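Local structure of glycosyltransferase (3WAD) at residues L79-T82 with K86-W89; D94-Y99 with D162-L167; L132-P137 with D155-M160; Q98-Y103 with A181-T186; Q336-N341 with Y348-F353. The protein is a glycosyltransferase of the GT-B fold class, built from two Rossmann-like domains that each contain a parallel beta-sheet. One frame throughout, in Å; residues are numbered along the deposited sequence.

Contact 1: L79-T82 with K86-W89; sequences LNET and KLTW
The carbonyl oxygen of Glu81 accepts a hydrogen bond from Arg159 NH2 of helix 156-168, and Leu87 reaches it from the other segment with both branches of its fork. Leu87 CD2 approaches Glu81 O to 3.7 Å, while Leu87 CD1 lies 3.8 Å from the same oxygen and extends toward the carbonyl of Thr82. The isobutyl group thus lies against main-chain oxygens, and it also packs on the side chain of Arg159. Glu81 meets Lys86 through aliphatic carbons, with Glu81 CG 3.7 Å from Lys86 CB. Its chain leaves with CG anti to the backbone N (chi1 177°) and then bends at chi2, which brings the carboxylate over the base of the lysine, OE2 being 3.8 Å from Lys86 CG. No ion pair forms between them: Lys86 NZ turns away and stays 5.9 Å from Glu81 OE1, and the carboxylate is instead salt-bridged to Arg83. Leu87 is also the centre of an inverse gamma turn, whose bond from Thr88 N to Lys86 O is weak. Thr88 follows as N-cap, its hydroxyl bonded to Tyr91 N, an arrangement typical of a loop turning into a helix, here helix 89-106 of the N-terminal GT-B domain.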
# COMPACT_ATOMS: atom_id res chain seq x y z
N LEU B 79 -14.26 -16.42 24.72
CA LEU B 79 -13.69 -17.18 23.68
C LEU B 79 -12.25 -17.51 24.04
O LEU B 79 -11.64 -18.39 23.44
CB LEU B 79 -13.83 -16.36 22.41
CG LEU B 79 -14.01 -16.99 21.05
CD1 LEU B 79 -14.74 -18.35 21.05
CD2 LEU B 79 -14.66 -15.98 20.10
N ASN B 80 -11.67 -16.83 25.01
CA ASN B 80 -10.36 -17.23 25.39
C ASN B 80 -10.30 -18.32 26.50
O ASN B 80 -9.24 -18.55 27.06
CB ASN B 80 -9.55 -16.02 25.79
CG ASN B 80 -10.08 -15.37 27.06
OD1 ASN B 80 -11.00 -15.87 27.71
ND2 ASN B 80 -9.49 -14.26 27.42
N GLU B 81 -11.41 -18.96 26.82
CA GLU B 81 -11.43 -19.91 27.93
C GLU B 81 -10.61 -21.17 27.51
O GLU B 81 -10.94 -21.82 26.49
CB GLU B 81 -12.89 -20.32 28.22
CG GLU B 81 -13.05 -21.38 29.32
CD GLU B 81 -12.40 -20.89 30.61
OE1 GLU B 81 -12.89 -19.94 31.19
OE2 GLU B 81 -11.37 -21.42 31.01
N THR B 82 -9.61 -21.56 28.30
CA THR B 82 -8.89 -22.80 27.96
C THR B 82 -8.88 -23.86 29.10
O THR B 82 -8.33 -24.96 28.91
CB THR B 82 -7.46 -22.57 27.51
OG1 THR B 82 -6.71 -22.05 28.61
CG2 THR B 82 -7.36 -21.59 26.32
N LYS B 86 -14.17 -26.20 32.04
CA LYS B 86 -15.15 -25.20 31.61
C LYS B 86 -15.58 -25.43 30.17
O LYS B 86 -16.57 -24.90 29.71
CB LYS B 86 -14.52 -23.82 31.66
CG LYS B 86 -13.87 -23.45 32.98
CD LYS B 86 -14.99 -23.12 33.93
CE LYS B 86 -14.69 -21.96 34.77
NZ LYS B 86 -15.52 -22.08 36.05
N LEU B 87 -14.82 -26.22 29.45
CA LEU B 87 -15.06 -26.45 28.00
C LEU B 87 -16.03 -27.62 27.76
O LEU B 87 -15.73 -28.60 27.09
CB LEU B 87 -13.71 -26.64 27.27
CG LEU B 87 -12.87 -25.35 27.20
CD1 LEU B 87 -11.57 -25.57 26.51
CD2 LEU B 87 -13.71 -24.21 26.54
N THR B 88 -17.22 -27.49 28.29
CA THR B 88 -18.28 -28.47 28.08
C THR B 88 -19.05 -28.13 26.80
O THR B 88 -18.99 -26.99 26.34
CB THR B 88 -19.31 -28.36 29.19
OG1 THR B 88 -19.87 -27.06 29.13
CG2 THR B 88 -18.63 -28.51 30.61
N TRP B 89 -19.79 -29.11 26.25
CA TRP B 89 -20.72 -28.90 25.15
C TRP B 89 -21.65 -27.69 25.46
O TRP B 89 -21.80 -26.79 24.59
CB TRP B 89 -21.57 -30.14 24.89
CG TRP B 89 -22.42 -29.98 23.63
CD1 TRP B 89 -22.05 -30.27 22.32
CD2 TRP B 89 -23.75 -29.47 23.56
NE1 TRP B 89 -23.08 -29.98 21.45
CE2 TRP B 89 -24.14 -29.49 22.19
CE3 TRP B 89 -24.68 -29.00 24.53
CZ2 TRP B 89 -25.40 -29.05 21.77
CZ3 TRP B 89 -25.92 -28.56 24.10
CH2 TRP B 89 -26.28 -28.61 22.74

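Contact 2: D94-Y99 with D162-L167; sequences DVFAQY and DHFNRL
Aromatic packing carries this contact: the rings of Phe96 and Phe164 form a T-shaped pair between helices 89-106 and 156-168. Phe96 contributes the edge and Phe164 the face, with centroids 5.3 Å apart and planes at 77°. Phe96 CD2 sits over the centre of the Phe164 ring, 4.1 Å above its plane. Phe164 has CG anti to the backbone N (chi1 -171°), whereas the Phe96 ring is swung beside its own backbone N, and the two side chains run past one another in opposite senses. Trp89 stacks on Phe164, and Trp157 meets Phe96, extending the aromatic cluster beyond the pair.

A further apolar contact comes at the base of the Phe164 ring, where Phe164 CB lies 3.7 Å from Phe96 CE2.

The one side-chain hydrogen bond within the two segments lies in helix 156-168. One turn apart, Arg166 NH2 donates to His163 ND1 at 2.8 Å with an N-H...N angle of 163°, and the bond lies close to the planes of both the imidazole and the guanidinium. Because ND1 is the acceptor, a neutral His163 would probably carry its proton on NE2. Asn165 and Asp162 bond outward, to Glu197 and Glu218.

Between 94-99 and 162-167 no hydrogen bond forms; at this point the segments meet by ring packing alone, so the fit depends on shape and on the C-H edge of Phe96 meeting the pi face of Phe164.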
# COMPACT_ATOMS: atom_id res chain seq x y z
N ASP B 94 -23.22 -22.15 24.21
CA ASP B 94 -23.68 -20.82 24.60
C ASP B 94 -22.71 -19.73 24.13
O ASP B 94 -23.16 -18.66 23.84
CB ASP B 94 -23.97 -20.67 26.08
CG ASP B 94 -25.06 -21.65 26.59
OD1 ASP B 94 -25.88 -22.18 25.79
OD2 ASP B 94 -25.08 -21.86 27.85
N VAL B 95 -21.41 -20.01 24.09
CA VAL B 95 -20.50 -19.07 23.51
C VAL B 95 -20.97 -18.82 22.03
O VAL B 95 -21.08 -17.67 21.60
CB VAL B 95 -19.02 -19.54 23.58
CG1 VAL B 95 -18.19 -18.65 22.79
CG2 VAL B 95 -18.47 -19.43 25.07
N PHE B 96 -21.26 -19.91 21.31
CA PHE B 96 -21.68 -19.81 19.93
C PHE B 96 -22.97 -19.05 19.73
O PHE B 96 -23.07 -18.22 18.80
CB PHE B 96 -21.73 -21.17 19.23
CG PHE B 96 -20.39 -21.76 18.96
CD1 PHE B 96 -19.28 -20.97 18.91
CD2 PHE B 96 -20.25 -23.13 18.73
CE1 PHE B 96 -18.05 -21.49 18.66
CE2 PHE B 96 -18.99 -23.67 18.45
CZ PHE B 96 -17.91 -22.87 18.44
N ALA B 97 -23.94 -19.31 20.58
CA ALA B 97 -25.20 -18.56 20.57
C ALA B 97 -24.97 -17.07 20.77
O ALA B 97 -25.55 -16.27 20.04
CB ALA B 97 -26.20 -19.12 21.54
N GLN B 98 -24.11 -16.69 21.72
CA GLN B 98 -23.87 -15.27 21.98
C GLN B 98 -23.04 -14.58 20.90
O GLN B 98 -23.42 -13.51 20.46
CB GLN B 98 -23.15 -15.09 23.32
CG GLN B 98 -22.83 -13.61 23.67
CD GLN B 98 -21.93 -13.55 24.93
OE1 GLN B 98 -22.44 -13.45 26.03
NE2 GLN B 98 -20.62 -13.68 24.76
N TYR B 99 -21.95 -15.18 20.47
CA TYR B 99 -21.11 -14.55 19.51
C TYR B 99 -21.69 -14.56 18.09
O TYR B 99 -21.34 -13.73 17.27
CB TYR B 99 -19.79 -15.25 19.49
CG TYR B 99 -18.92 -14.67 20.53
CD1 TYR B 99 -18.76 -15.29 21.74
CD2 TYR B 99 -18.30 -13.43 20.30
CE1 TYR B 99 -17.95 -14.74 22.72
CE2 TYR B 99 -17.50 -12.85 21.25
CZ TYR B 99 -17.33 -13.52 22.46
OH TYR B 99 -16.56 -12.96 23.42
N ASP B 162 -13.64 -27.07 17.01
CA ASP B 162 -13.18 -28.47 16.98
C ASP B 162 -13.70 -29.25 18.17
O ASP B 162 -14.27 -30.35 17.97
CB ASP B 162 -11.69 -28.55 16.88
CG ASP B 162 -11.20 -28.19 15.52
OD1 ASP B 162 -12.02 -28.12 14.53
OD2 ASP B 162 -10.00 -27.93 15.44
N HIS B 163 -13.55 -28.67 19.36
CA HIS B 163 -14.06 -29.29 20.58
C HIS B 163 -15.54 -29.51 20.42
O HIS B 163 -16.01 -30.61 20.69
CB HIS B 163 -13.90 -28.40 21.82
CG HIS B 163 -12.54 -28.41 22.44
ND1 HIS B 163 -12.04 -29.48 23.16
CD2 HIS B 163 -11.59 -27.44 22.53
CE1 HIS B 163 -10.83 -29.20 23.59
NE2 HIS B 163 -10.53 -27.96 23.23
N PHE B 164 -16.28 -28.46 20.04
CA PHE B 164 -17.71 -28.55 19.87
C PHE B 164 -18.14 -29.64 18.90
O PHE B 164 -19.16 -30.34 19.14
CB PHE B 164 -18.32 -27.23 19.39
CG PHE B 164 -19.80 -27.22 19.40
CD1 PHE B 164 -20.49 -27.10 20.59
CD2 PHE B 164 -20.52 -27.28 18.22
CE1 PHE B 164 -21.87 -27.00 20.63
CE2 PHE B 164 -21.93 -27.22 18.23
CZ PHE B 164 -22.60 -27.08 19.44
N ASN B 165 -17.39 -29.76 17.79
CA ASN B 165 -17.83 -30.74 16.78
C ASN B 165 -17.51 -32.18 17.26
O ASN B 165 -18.29 -33.06 16.98
CB ASN B 165 -17.20 -30.52 15.39
CG ASN B 165 -17.65 -29.24 14.69
OD1 ASN B 165 -18.74 -28.73 14.92
ND2 ASN B 165 -16.78 -28.71 13.84
N ARG B 166 -16.35 -32.38 17.90
CA ARG B 166 -16.05 -33.66 18.60
C ARG B 166 -17.18 -33.96 19.62
O ARG B 166 -17.84 -35.00 19.53
CB ARG B 166 -14.67 -33.61 19.28
CG ARG B 166 -14.44 -34.87 20.20
CD ARG B 166 -13.07 -34.96 20.92
NE ARG B 166 -13.04 -34.12 22.13
CZ ARG B 166 -12.56 -32.88 22.18
NH1 ARG B 166 -12.04 -32.29 21.09
NH2 ARG B 166 -12.60 -32.21 23.31
N LEU B 167 -17.45 -33.06 20.55
CA LEU B 167 -18.56 -33.32 21.52
C LEU B 167 -19.92 -33.66 20.88
O LEU B 167 -20.61 -34.59 21.31
CB LEU B 167 -18.67 -32.24 22.56
CG LEU B 167 -17.37 -31.83 23.25
CD1 LEU B 167 -17.66 -30.73 24.26
CD2 LEU B 167 -16.66 -32.98 23.94

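Contact 3: L132-P137 with D155-M160; sequences LTYAGP and DQWGRM
Tyr134 and Trp157 meet obliquely, the phenol oxygen of Tyr134 lying 2.9 Å from Trp157 NE1 and 3.2 Å from Trp157 CD1. The angle at the indole N-H is too poor for a hydrogen bond; Tyr134 OH is bonded instead to the carbonyl of Val200. The ring planes are at 53°, with 5.8 Å between the centroids of the Tyr134 ring and the five-membered ring of Trp157. Trp157 reaches the tyrosine because its CG stands anti to the backbone N (chi1 -170°), which carries the indole off the first turn of helix 156-168. Its ring also touches Tyr99 and meets that of Phe96.

Both segments follow neighbouring parallel strands, 126-130 and 147-150, and lead into the helices after them, so the contact joins consecutive beta-to-alpha connections of the Rossmann-like N-terminal domain. Asp155 is the N-cap of the second helix: its OD1 is met from above the carboxylate plane by Gly158 N at 2.8 Å, and the same oxygen is salt-bridged to Arg149. One residue on, Gln156 curls back through two bent torsions and offers OE1 to Arg159, which grips it side-on. Arg159 NE donates to Gln156 OE1 at 3.0 Å, nearly in line with the carbonyl, whereas NH2 comes from above the carbonyl plane.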
# COMPACT_ATOMS: atom_id res chain seq x y z
N LEU B 132 -13.53 -12.50 11.85
CA LEU B 132 -14.71 -12.02 12.53
C LEU B 132 -15.75 -11.47 11.57
O LEU B 132 -16.75 -10.91 12.03
CB LEU B 132 -14.32 -10.92 13.54
CG LEU B 132 -13.43 -11.42 14.68
CD1 LEU B 132 -13.37 -10.37 15.86
CD2 LEU B 132 -13.88 -12.74 15.23
N THR B 133 -15.50 -11.56 10.25
CA THR B 133 -16.39 -10.89 9.31
C THR B 133 -17.26 -11.88 8.45
O THR B 133 -16.93 -12.17 7.29
CB THR B 133 -15.52 -9.93 8.36
OG1 THR B 133 -14.77 -9.02 9.20
CG2 THR B 133 -16.47 -9.09 7.48
N TYR B 134 -18.37 -12.32 9.00
CA TYR B 134 -19.11 -13.47 8.42
C TYR B 134 -19.98 -13.15 7.19
O TYR B 134 -20.64 -14.05 6.64
CB TYR B 134 -19.91 -14.24 9.50
CG TYR B 134 -19.01 -15.27 10.20
CD1 TYR B 134 -18.18 -14.91 11.29
CD2 TYR B 134 -18.90 -16.56 9.69
CE1 TYR B 134 -17.34 -15.84 11.88
CE2 TYR B 134 -18.08 -17.49 10.27
CZ TYR B 134 -17.30 -17.12 11.36
OH TYR B 134 -16.48 -18.11 11.89
N ALA B 135 -20.01 -11.91 6.75
CA ALA B 135 -20.43 -11.67 5.38
C ALA B 135 -19.54 -12.34 4.28
O ALA B 135 -20.04 -12.82 3.23
CB ALA B 135 -20.56 -10.15 5.15
N GLY B 136 -18.22 -12.40 4.54
CA GLY B 136 -17.21 -13.01 3.66
C GLY B 136 -17.63 -14.36 3.03
O GLY B 136 -17.72 -14.47 1.76
N PRO B 137 -17.85 -15.39 3.89
CA PRO B 137 -18.19 -16.72 3.36
C PRO B 137 -19.57 -16.77 2.67
O PRO B 137 -19.69 -17.57 1.78
CB PRO B 137 -18.14 -17.64 4.61
CG PRO B 137 -18.41 -16.71 5.80
CD PRO B 137 -17.75 -15.38 5.37
N ASP B 155 -6.35 -18.96 16.72
CA ASP B 155 -7.67 -19.36 16.25
C ASP B 155 -8.55 -19.87 17.41
O ASP B 155 -8.85 -21.07 17.47
CB ASP B 155 -7.52 -20.41 15.15
CG ASP B 155 -8.81 -20.66 14.42
OD1 ASP B 155 -9.86 -19.94 14.58
OD2 ASP B 155 -8.77 -21.61 13.62
N GLN B 156 -8.95 -18.96 18.32
CA GLN B 156 -9.82 -19.32 19.43
C GLN B 156 -11.07 -19.97 18.91
O GLN B 156 -11.61 -20.92 19.50
CB GLN B 156 -10.22 -18.06 20.21
CG GLN B 156 -9.08 -17.34 20.92
CD GLN B 156 -8.42 -18.12 22.07
OE1 GLN B 156 -8.62 -19.32 22.25
NE2 GLN B 156 -7.63 -17.37 22.91
N TRP B 157 -11.60 -19.42 17.80
CA TRP B 157 -12.91 -19.86 17.34
C TRP B 157 -12.78 -21.26 16.78
O TRP B 157 -13.65 -22.09 17.04
CB TRP B 157 -13.38 -18.91 16.22
CG TRP B 157 -14.82 -19.03 15.74
CD1 TRP B 157 -15.25 -19.52 14.53
CD2 TRP B 157 -16.00 -18.55 16.42
NE1 TRP B 157 -16.63 -19.40 14.43
CE2 TRP B 157 -17.11 -18.81 15.57
CE3 TRP B 157 -16.24 -18.02 17.69
CZ2 TRP B 157 -18.43 -18.46 15.92
CZ3 TRP B 157 -17.56 -17.64 18.05
CH2 TRP B 157 -18.65 -17.88 17.15
N GLY B 158 -11.67 -21.53 16.06
CA GLY B 158 -11.49 -22.88 15.47
C GLY B 158 -11.22 -23.93 16.56
O GLY B 158 -11.79 -25.05 16.55
N ARG B 159 -10.37 -23.53 17.53
CA ARG B 159 -10.15 -24.35 18.74
C ARG B 159 -11.46 -24.74 19.48
O ARG B 159 -11.73 -25.92 19.78
CB ARG B 159 -9.19 -23.61 19.68
CG ARG B 159 -8.90 -24.37 21.00
CD ARG B 159 -8.06 -23.50 21.97
NE ARG B 159 -8.78 -22.31 22.41
CZ ARG B 159 -9.69 -22.27 23.39
NH1 ARG B 159 -10.02 -23.38 24.08
NH2 ARG B 159 -10.26 -21.09 23.69
N MET B 160 -12.34 -23.77 19.73
CA MET B 160 -13.59 -24.11 20.35
C MET B 160 -14.45 -24.93 19.35
O MET B 160 -15.27 -25.76 19.76
CB MET B 160 -14.39 -22.82 20.71
CG MET B 160 -13.64 -21.86 21.65
SD MET B 160 -13.96 -22.35 23.35
CE MET B 160 -15.22 -21.15 23.72

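Contact 4: Q98-Y103 with A181-T186; sequences QYSQIY and ADWLAT
CH-pi packing lays CA of Ser100 over one face of the Trp183 indole, at a point where the backbones approach to 6.5 Å between Ser100 CA and Trp183 CA. Ser100 CA lies 4.0 Å from the centroid of the six-membered ring and 16° off its normal. Nearer the rim of that face is the carbonyl oxygen, with Ser100 O 3.6 Å from Trp183 CE2. Leu184 CD2 covers the opposite face, so the indole is sandwiched between its own helix and helix 89-106.

Apolar side-chain contacts fill in beside it. Ser100 CB touches Trp183 CE3 at 3.6 Å, and one turn on, Tyr103 CB meets Trp183 CH2 at 3.7 Å. The Tyr103 ring itself leads away to an edge-to-face meeting with Trp157.

Hydrogen bonds engage the polar atoms of both side chains. Ser100 OG, placed between the backbone N and the carbonyl carbon (chi1 83°), bonds back to Ala97 O within its helix, while Trp183 NE1 donates to Glu104 OE1. In helix 179-188, Asp182 O accepts from Thr186 OG1 at 2.8 Å and from Thr186 N, which reach it from opposite faces of its plane.

No hydrogen bond crosses between the two segments: with Ser100 OG and Trp183 NE1 partnered by Ala97 and Glu104, the interface itself rests on CH-pi and apolar packing.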
# COMPACT_ATOMS: atom_id res chain seq x y z
N GLN B 98 -24.11 -16.69 21.72
CA GLN B 98 -23.87 -15.27 21.98
C GLN B 98 -23.04 -14.58 20.90
O GLN B 98 -23.42 -13.51 20.46
CB GLN B 98 -23.15 -15.09 23.32
CG GLN B 98 -22.83 -13.61 23.67
CD GLN B 98 -21.93 -13.55 24.93
OE1 GLN B 98 -22.44 -13.45 26.03
NE2 GLN B 98 -20.62 -13.68 24.76
N TYR B 99 -21.95 -15.18 20.47
CA TYR B 99 -21.11 -14.55 19.51
C TYR B 99 -21.69 -14.56 18.09
O TYR B 99 -21.34 -13.73 17.27
CB TYR B 99 -19.79 -15.25 19.49
CG TYR B 99 -18.92 -14.67 20.53
CD1 TYR B 99 -18.76 -15.29 21.74
CD2 TYR B 99 -18.30 -13.43 20.30
CE1 TYR B 99 -17.95 -14.74 22.72
CE2 TYR B 99 -17.50 -12.85 21.25
CZ TYR B 99 -17.33 -13.52 22.46
OH TYR B 99 -16.56 -12.96 23.42
N SER B 100 -22.56 -15.53 17.83
CA SER B 100 -23.32 -15.50 16.61
C SER B 100 -24.13 -14.18 16.56
O SER B 100 -24.25 -13.58 15.50
CB SER B 100 -24.17 -16.76 16.44
OG SER B 100 -25.38 -16.55 17.19
N GLN B 101 -24.63 -13.69 17.68
CA GLN B 101 -25.38 -12.42 17.68
C GLN B 101 -24.49 -11.23 17.51
O GLN B 101 -24.78 -10.34 16.73
CB GLN B 101 -26.25 -12.27 18.92
CG GLN B 101 -27.32 -13.28 18.76
CD GLN B 101 -28.25 -13.35 19.91
OE1 GLN B 101 -27.91 -12.96 21.03
NE2 GLN B 101 -29.44 -13.90 19.65
N ILE B 102 -23.41 -11.20 18.28
CA ILE B 102 -22.44 -10.14 18.14
C ILE B 102 -21.85 -10.04 16.70
O ILE B 102 -21.63 -8.93 16.15
CB ILE B 102 -21.31 -10.40 19.14
CG1 ILE B 102 -21.88 -10.24 20.54
CG2 ILE B 102 -20.12 -9.46 18.84
CD1 ILE B 102 -21.00 -10.85 21.68
N TYR B 103 -21.58 -11.19 16.10
CA TYR B 103 -20.87 -11.15 14.82
C TYR B 103 -21.86 -10.76 13.74
O TYR B 103 -21.50 -10.11 12.79
CB TYR B 103 -20.19 -12.48 14.50
CG TYR B 103 -18.95 -12.78 15.39
CD1 TYR B 103 -18.28 -11.75 16.08
CD2 TYR B 103 -18.48 -14.13 15.55
CE1 TYR B 103 -17.17 -12.02 16.89
CE2 TYR B 103 -17.35 -14.41 16.39
CZ TYR B 103 -16.69 -13.36 17.03
OH TYR B 103 -15.57 -13.61 17.84
N ALA B 181 -25.04 -23.24 13.02
CA ALA B 181 -25.70 -23.75 11.84
C ALA B 181 -26.98 -23.01 11.71
O ALA B 181 -27.40 -22.69 10.61
CB ALA B 181 -25.99 -25.30 11.98
N ASP B 182 -27.65 -22.75 12.82
CA ASP B 182 -28.89 -22.02 12.73
C ASP B 182 -28.58 -20.58 12.25
O ASP B 182 -29.25 -20.05 11.37
CB ASP B 182 -29.58 -21.98 14.06
CG ASP B 182 -30.12 -23.36 14.50
OD1 ASP B 182 -29.87 -24.34 13.78
OD2 ASP B 182 -30.76 -23.43 15.58
N TRP B 183 -27.55 -19.97 12.84
CA TRP B 183 -27.16 -18.59 12.44
C TRP B 183 -26.83 -18.47 10.98
O TRP B 183 -27.43 -17.68 10.30
CB TRP B 183 -26.02 -18.08 13.28
CG TRP B 183 -25.44 -16.79 12.79
CD1 TRP B 183 -26.12 -15.61 12.38
CD2 TRP B 183 -24.06 -16.48 12.78
NE1 TRP B 183 -25.18 -14.65 12.05
CE2 TRP B 183 -23.92 -15.15 12.30
CE3 TRP B 183 -22.91 -17.21 13.10
CZ2 TRP B 183 -22.67 -14.57 12.11
CZ3 TRP B 183 -21.68 -16.62 12.95
CH2 TRP B 183 -21.57 -15.29 12.49
N LEU B 184 -25.89 -19.29 10.51
CA LEU B 184 -25.33 -19.17 9.17
C LEU B 184 -26.24 -19.72 8.06
O LEU B 184 -26.18 -19.20 6.93
CB LEU B 184 -23.93 -19.77 9.07
CG LEU B 184 -22.84 -19.07 9.88
CD1 LEU B 184 -21.54 -19.86 9.85
CD2 LEU B 184 -22.56 -17.63 9.33
N ALA B 185 -27.08 -20.70 8.35
CA ALA B 185 -28.13 -21.10 7.41
C ALA B 185 -29.08 -19.91 7.18
O ALA B 185 -29.44 -19.55 6.02
CB ALA B 185 -28.90 -22.31 7.93
N THR B 186 -29.50 -19.31 8.30
CA THR B 186 -30.31 -18.09 8.29
C THR B 186 -29.66 -16.91 7.52
O THR B 186 -30.33 -16.25 6.71
CB THR B 186 -30.56 -17.60 9.72
OG1 THR B 186 -31.40 -18.54 10.37
CG2 THR B 186 -31.37 -16.26 9.75

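Contact 5: Q336-N341 with Y348-F353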
# COMPACT_ATOMS: atom_id res chain seq x y z
N GLN B 336 10.49 -8.97 25.37
CA GLN B 336 9.20 -8.42 25.71
C GLN B 336 8.94 -8.45 27.22
O GLN B 336 9.28 -9.42 27.89
CB GLN B 336 8.10 -9.23 24.99
CG GLN B 336 8.15 -9.10 23.53
CD GLN B 336 7.11 -9.99 22.85
OE1 GLN B 336 5.93 -9.71 22.90
NE2 GLN B 336 7.55 -11.08 22.27
N LEU B 337 8.31 -7.40 27.73
CA LEU B 337 7.63 -7.51 28.99
C LEU B 337 6.16 -7.34 28.69
O LEU B 337 5.74 -6.32 28.14
CB LEU B 337 8.23 -6.49 30.01
CG LEU B 337 7.65 -6.07 31.35
CD1 LEU B 337 6.77 -7.07 32.01
CD2 LEU B 337 8.72 -5.39 32.30
N ILE B 338 5.41 -8.39 28.96
CA ILE B 338 4.01 -8.48 28.55
C ILE B 338 3.15 -8.33 29.77
O ILE B 338 3.34 -9.02 30.75
CB ILE B 338 3.69 -9.86 27.80
CG1 ILE B 338 4.60 -10.00 26.57
CG2 ILE B 338 2.21 -9.90 27.30
CD1 ILE B 338 4.75 -11.43 26.03
N VAL B 339 2.24 -7.38 29.74
CA VAL B 339 1.22 -7.27 30.74
C VAL B 339 -0.11 -7.66 30.03
O VAL B 339 -0.79 -6.79 29.49
CB VAL B 339 1.14 -5.84 31.33
CG1 VAL B 339 -0.05 -5.71 32.35
CG2 VAL B 339 2.43 -5.48 32.05
N PRO B 340 -0.49 -8.97 30.04
CA PRO B 340 -1.53 -9.36 29.05
C PRO B 340 -2.90 -8.72 29.28
O PRO B 340 -3.39 -8.60 30.39
CB PRO B 340 -1.64 -10.88 29.18
CG PRO B 340 -0.39 -11.36 29.94
CD PRO B 340 0.23 -10.12 30.62
N ASN B 341 -3.49 -8.28 28.19
CA ASN B 341 -4.84 -7.91 28.22
C ASN B 341 -5.62 -9.22 28.01
O ASN B 341 -5.03 -10.29 28.00
CB ASN B 341 -5.09 -6.86 27.14
CG ASN B 341 -6.39 -6.13 27.34
OD1 ASN B 341 -6.50 -5.00 26.90
ND2 ASN B 341 -7.39 -6.77 28.01
N TYR B 348 -2.38 -16.28 26.71
CA TYR B 348 -1.92 -17.58 26.30
C TYR B 348 -0.66 -17.43 25.47
O TYR B 348 0.30 -18.17 25.67
CB TYR B 348 -3.03 -18.30 25.54
CG TYR B 348 -2.56 -19.64 24.99
CD1 TYR B 348 -2.95 -20.80 25.62
CD2 TYR B 348 -1.76 -19.72 23.84
CE1 TYR B 348 -2.58 -22.01 25.12
CE2 TYR B 348 -1.38 -20.92 23.33
CZ TYR B 348 -1.78 -22.06 24.00
OH TYR B 348 -1.45 -23.27 23.53
N VAL B 349 -0.63 -16.45 24.57
CA VAL B 349 0.58 -16.20 23.78
C VAL B 349 1.70 -15.66 24.69
O VAL B 349 2.87 -15.99 24.50
CB VAL B 349 0.30 -15.22 22.68
CG1 VAL B 349 1.62 -14.70 22.03
CG2 VAL B 349 -0.64 -15.90 21.62
N ALA B 350 1.34 -14.85 25.71
CA ALA B 350 2.37 -14.35 26.63
C ALA B 350 3.17 -15.52 27.27
O ALA B 350 4.40 -15.50 27.32
CB ALA B 350 1.81 -13.44 27.70
N GLU B 351 2.46 -16.57 27.66
CA GLU B 351 3.11 -17.72 28.32
C GLU B 351 3.98 -18.46 27.36
O GLU B 351 5.06 -18.89 27.75
CB GLU B 351 2.06 -18.63 28.88
CG GLU B 351 2.41 -19.36 30.11
CD GLU B 351 1.09 -19.70 30.78
OE1 GLU B 351 0.14 -18.89 30.51
OE2 GLU B 351 0.96 -20.74 31.49
N ARG B 352 3.54 -18.58 26.09
CA ARG B 352 4.38 -19.20 25.05
C ARG B 352 5.74 -18.50 24.89
O ARG B 352 6.77 -19.13 24.85
CB ARG B 352 3.60 -19.31 23.73
CG ARG B 352 3.06 -20.74 23.42
CD ARG B 352 1.86 -21.12 24.23
NE ARG B 352 2.19 -21.70 25.54
CZ ARG B 352 1.36 -21.69 26.59
NH1 ARG B 352 0.16 -21.17 26.48
NH2 ARG B 352 1.73 -22.23 27.74
N PHE B 353 5.75 -17.16 24.84
CA PHE B 353 6.99 -16.41 24.75
C PHE B 353 7.83 -16.60 26.02
O PHE B 353 9.06 -16.73 25.93
CB PHE B 353 6.70 -14.92 24.63
CG PHE B 353 6.32 -14.44 23.24
CD1 PHE B 353 5.06 -13.89 23.01
CD2 PHE B 353 7.25 -14.47 22.20
CE1 PHE B 353 4.69 -13.43 21.74
CE2 PHE B 353 6.92 -14.00 20.87
CZ PHE B 353 5.65 -13.48 20.66
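This is strand-to-helix packing within a beta-alpha-beta crossover of the Rossmann-like C-terminal domain, where helix 346-355 links the neighbouring parallel strands 336-338 and 359-361. The helix runs back across the sheet at 145° to the strand direction, with the two short axes 9.6 Å apart at closest approach. Gln336, Ile338 and Pro340, every second residue, face the helix and meet Ala350 and Phe353, which lie one turn apart.

Ala350 offers only a methyl, and the strand closes directly on it. Ile338 CG2 is 3.6 Å from Ala350 CB, and Pro340 CG touches the same methyl at 3.8 Å. The two branches of Ile338 divide the work: CG2, anti to the backbone N, takes the alanine, while CG1 carries CD1 onward to the helix backbone and to Phe353, where Ile338 CD1 lies 3.9 Å from Phe353 CD1. Val361 of the following strand packs on Ala350 and Pro340 as well, and Ile330 of helix 323-332 adds to the cover on Phe353.

At the start of strand 336-338, Gln336 completes the row. Its chain is extended beyond CG and brings the amide across the aromatic ring, the two planes being 73° apart. The nitrogen leads: Gln336 NE2 stands over the centre of the Phe353 ring, 3.2 Å above its plane and 3.3 Å from Phe353 CE2.

Overall arrangement
Contacts 1 to 4 belong to the N-terminal domain and contact 5 to the C-terminal one. Helix 89-106 is shared by contacts 2 and 4, whose centres lie 11 Å apart, and helix 156-168 by contacts 2 and 3, 12 Å apart. Contact 1, in the loop before helix 89-106, is 9 Å from contact 2 and touches it through Trp89 and Phe164. Along the chain contact 1 comes first, and contact 3 falls between the two halves of contacts 2 and 4. Contacts 2 to 4 join helices 89-106, 156-168 and 179-188 and the loop before helix 135-141 in one mostly aromatic packing region, bordered by the loop of contact 1. Contact 5 comes last, its centre about 20 to 31 Å from the others, within the second Rossmann-like unit.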